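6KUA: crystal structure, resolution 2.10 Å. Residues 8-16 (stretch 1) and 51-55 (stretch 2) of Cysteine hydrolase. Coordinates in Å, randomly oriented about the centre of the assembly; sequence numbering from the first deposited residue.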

# COMPACT_ATOMS: atom_id res chain seq x y z
N VAL A 8 -16.31 -11.81 -5.93
CA VAL A 8 -16.79 -13.07 -5.37
C VAL A 8 -15.68 -13.63 -4.49
O VAL A 8 -14.67 -14.14 -4.99
CB VAL A 8 -17.19 -14.07 -6.46
CG1 VAL A 8 -17.73 -15.36 -5.82
CG2 VAL A 8 -18.23 -13.42 -7.37
N VAL A 9 -15.87 -13.54 -3.18
CA VAL A 9 -14.82 -13.82 -2.20
C VAL A 9 -14.95 -15.25 -1.68
O VAL A 9 -15.97 -15.62 -1.09
CB VAL A 9 -14.85 -12.80 -1.05
CG1 VAL A 9 -13.70 -13.05 -0.09
CG2 VAL A 9 -14.78 -11.38 -1.61
N ASP A 10 -13.91 -16.05 -1.94
CA ASP A 10 -13.66 -17.35 -1.29
C ASP A 10 -14.86 -18.30 -1.32
O ASP A 10 -15.15 -18.98 -0.33
CB ASP A 10 -13.17 -17.14 0.14
CG ASP A 10 -11.70 -16.85 0.18
OD1 ASP A 10 -10.92 -17.63 -0.42
OD2 ASP A 10 -11.31 -15.82 0.79
N TYR A 11 -15.54 -18.38 -2.46
CA TYR A 11 -16.69 -19.28 -2.57
C TYR A 11 -16.25 -20.66 -3.06
O TYR A 11 -16.68 -21.15 -4.10
CB TYR A 11 -17.74 -18.68 -3.49
CG TYR A 11 -19.09 -19.27 -3.20
CD1 TYR A 11 -19.79 -18.90 -2.05
CD2 TYR A 11 -19.65 -20.23 -4.03
CE1 TYR A 11 -21.01 -19.44 -1.76
CE2 TYR A 11 -20.88 -20.79 -3.74
CZ TYR A 11 -21.55 -20.39 -2.61
OH TYR A 11 -22.78 -20.92 -2.31
N SER A 12 -15.40 -21.29 -2.27
CA SER A 12 -14.76 -22.55 -2.62
C SER A 12 -15.41 -23.73 -1.90
O SER A 12 -16.07 -23.57 -0.87
CB SER A 12 -13.27 -22.52 -2.29
OG SER A 12 -13.08 -22.70 -0.91
N TYR A 13 -15.18 -24.92 -2.46
CA TYR A 13 -15.68 -26.16 -1.86
C TYR A 13 -15.24 -26.29 -0.40
O TYR A 13 -16.05 -26.66 0.46
CB TYR A 13 -15.19 -27.34 -2.70
CG TYR A 13 -15.66 -28.73 -2.27
CD1 TYR A 13 -16.87 -29.25 -2.74
CD2 TYR A 13 -14.88 -29.52 -1.43
CE1 TYR A 13 -17.29 -30.52 -2.36
CE2 TYR A 13 -15.29 -30.79 -1.05
CZ TYR A 13 -16.50 -31.29 -1.51
OH TYR A 13 -16.92 -32.54 -1.13
N ASP A 14 -13.98 -25.98 -0.10
CA ASP A 14 -13.47 -26.15 1.26
C ASP A 14 -14.20 -25.27 2.27
O ASP A 14 -14.30 -25.63 3.44
CB ASP A 14 -11.97 -25.86 1.31
CG ASP A 14 -11.14 -27.12 1.17
OD1 ASP A 14 -11.71 -28.23 1.29
OD2 ASP A 14 -9.91 -27.00 0.93
N PHE A 15 -14.70 -24.10 1.84
CA PHE A 15 -15.42 -23.20 2.74
C PHE A 15 -16.92 -23.44 2.75
O PHE A 15 -17.57 -23.06 3.74
CB PHE A 15 -15.17 -21.73 2.36
CG PHE A 15 -13.85 -21.19 2.85
CD1 PHE A 15 -13.58 -21.13 4.21
CD2 PHE A 15 -12.90 -20.72 1.95
CE1 PHE A 15 -12.37 -20.64 4.66
CE2 PHE A 15 -11.69 -20.22 2.40
CZ PHE A 15 -11.42 -20.18 3.76
N ILE A 16 -17.49 -24.01 1.70
CA ILE A 16 -18.94 -24.05 1.52
C ILE A 16 -19.51 -25.45 1.75
O ILE A 16 -20.61 -25.58 2.30
CB ILE A 16 -19.33 -23.52 0.12
CG1 ILE A 16 -18.76 -22.11 -0.10
CG2 ILE A 16 -20.85 -23.50 -0.06
CD1 ILE A 16 -19.18 -21.14 0.97
N PHE A 51 -13.12 -13.33 -9.25
CA PHE A 51 -13.18 -14.43 -8.30
C PHE A 51 -11.89 -14.42 -7.48
O PHE A 51 -10.80 -14.59 -8.04
CB PHE A 51 -13.39 -15.76 -9.02
CG PHE A 51 -14.72 -15.87 -9.72
CD1 PHE A 51 -14.88 -15.38 -11.00
CD2 PHE A 51 -15.81 -16.45 -9.09
CE1 PHE A 51 -16.12 -15.47 -11.66
CE2 PHE A 51 -17.03 -16.55 -9.72
CZ PHE A 51 -17.19 -16.06 -11.01
N LEU A 52 -12.01 -14.16 -6.18
CA LEU A 52 -10.88 -13.98 -5.28
C LEU A 52 -10.78 -15.19 -4.36
O LEU A 52 -11.74 -15.50 -3.65
CB LEU A 52 -11.02 -12.70 -4.48
CG LEU A 52 -10.87 -11.51 -5.42
CD1 LEU A 52 -12.04 -10.55 -5.28
CD2 LEU A 52 -9.55 -10.82 -5.15
N MET A 53 -9.63 -15.86 -4.36
CA MET A 53 -9.51 -17.17 -3.74
C MET A 53 -8.23 -17.31 -2.92
O MET A 53 -7.13 -17.10 -3.44
CB MET A 53 -9.55 -18.27 -4.81
CG MET A 53 -10.86 -18.30 -5.58
SD MET A 53 -12.17 -19.00 -4.57
CE MET A 53 -11.21 -20.18 -3.64
N ASP A 54 -8.40 -17.68 -1.66
CA ASP A 54 -7.29 -18.05 -0.79
C ASP A 54 -6.34 -19.01 -1.49
O ASP A 54 -6.76 -20.05 -2.02
CB ASP A 54 -7.83 -18.69 0.49
CG ASP A 54 -7.74 -17.77 1.69
OD1 ASP A 54 -6.77 -16.97 1.75
OD2 ASP A 54 -8.64 -17.84 2.57
N LEU A 55 -5.07 -18.65 -1.51
CA LEU A 55 -4.01 -19.53 -1.98
C LEU A 55 -3.43 -20.27 -0.79
O LEU A 55 -3.18 -19.66 0.25
CB LEU A 55 -2.92 -18.72 -2.69
CG LEU A 55 -1.88 -19.54 -3.47
CD1 LEU A 55 -2.55 -20.75 -4.10
CD2 LEU A 55 -1.17 -18.71 -4.52

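The contact joins two strand segments of one chain in parallel register, Val8 beside Phe51 and Val9 beside Leu52, with CA-CA separations of 4.8 and 5.0 Å. Together the two stretches bury 419 Å², and the residues most covered by the opposing stretch are Val8 (80 Å²), Leu52 (61 Å²) and Asp10 (59 Å²).

Val8 takes part through both backbone and side chain. Val8 O accepts from Leu52 N at 2.9 Å, and the N-H...O angle of 173° is almost linear. Its side chain, with chi1 in the t well, shares a face of the sheet with that of Phe51, and Val8 CB comes within 3.8 Å of Phe51 CD2. This is an apolar packing contact between paired neighbours; the approach to the ring is oblique.

Leu52 supplies the backbone link through both its N and its O. Besides donating to Val8, it accepts from Asp10, with Asp10 N 2.8 Å from Leu52 O at an angle of 164°. One residue thus bonds to residues i and i+2 of the other stretch, the pattern expected of a parallel pair, and these two bonds bracket Val9. The side chains of Leu52 and Val9 lie on the face opposite that of Val8 and Phe51. The short distance of 3.5 Å between Val8 O and Leu52 O is not a bond, since both atoms are acceptors.

At Asp10 the first strand has ended, and phi/psi of 51/43° take the backbone out of the extended conformation. The side chain nevertheless continues the pairing: its CA-to-CB bond points sideways, but its end comes nearer to the second stretch, and Asp10 OD1 accepts from Asp54 N at 2.8 Å and 172°. A carboxylate oxygen therefore meets the amide two residues beyond Leu52, where the backbone bonds have run out. The same arrangement brings two acidic groups together, with Asp10 OD1 3.8 Å from Asp54 OD2, a proximity of like charges rather than an attraction. Asp10 OD2 is hydrogen-bonded elsewhere in the structure.

Beyond Asp10, packing takes over. The end of the Met53 side chain comes nearer to the first stretch, though its CA-to-CB bond points sideways, placing Met53 CE 3.4 Å from Ser12 CB. Ser12 also caps the following helix, through a weak bond from Phe15 N to Ser12 OG at 3.5 Å and 147°. From that helix Phe15 reaches back to the second strand, its ring edge facing the Asp54 carboxylate, with Phe15 CZ 3.8 Å from Asp54 OD2.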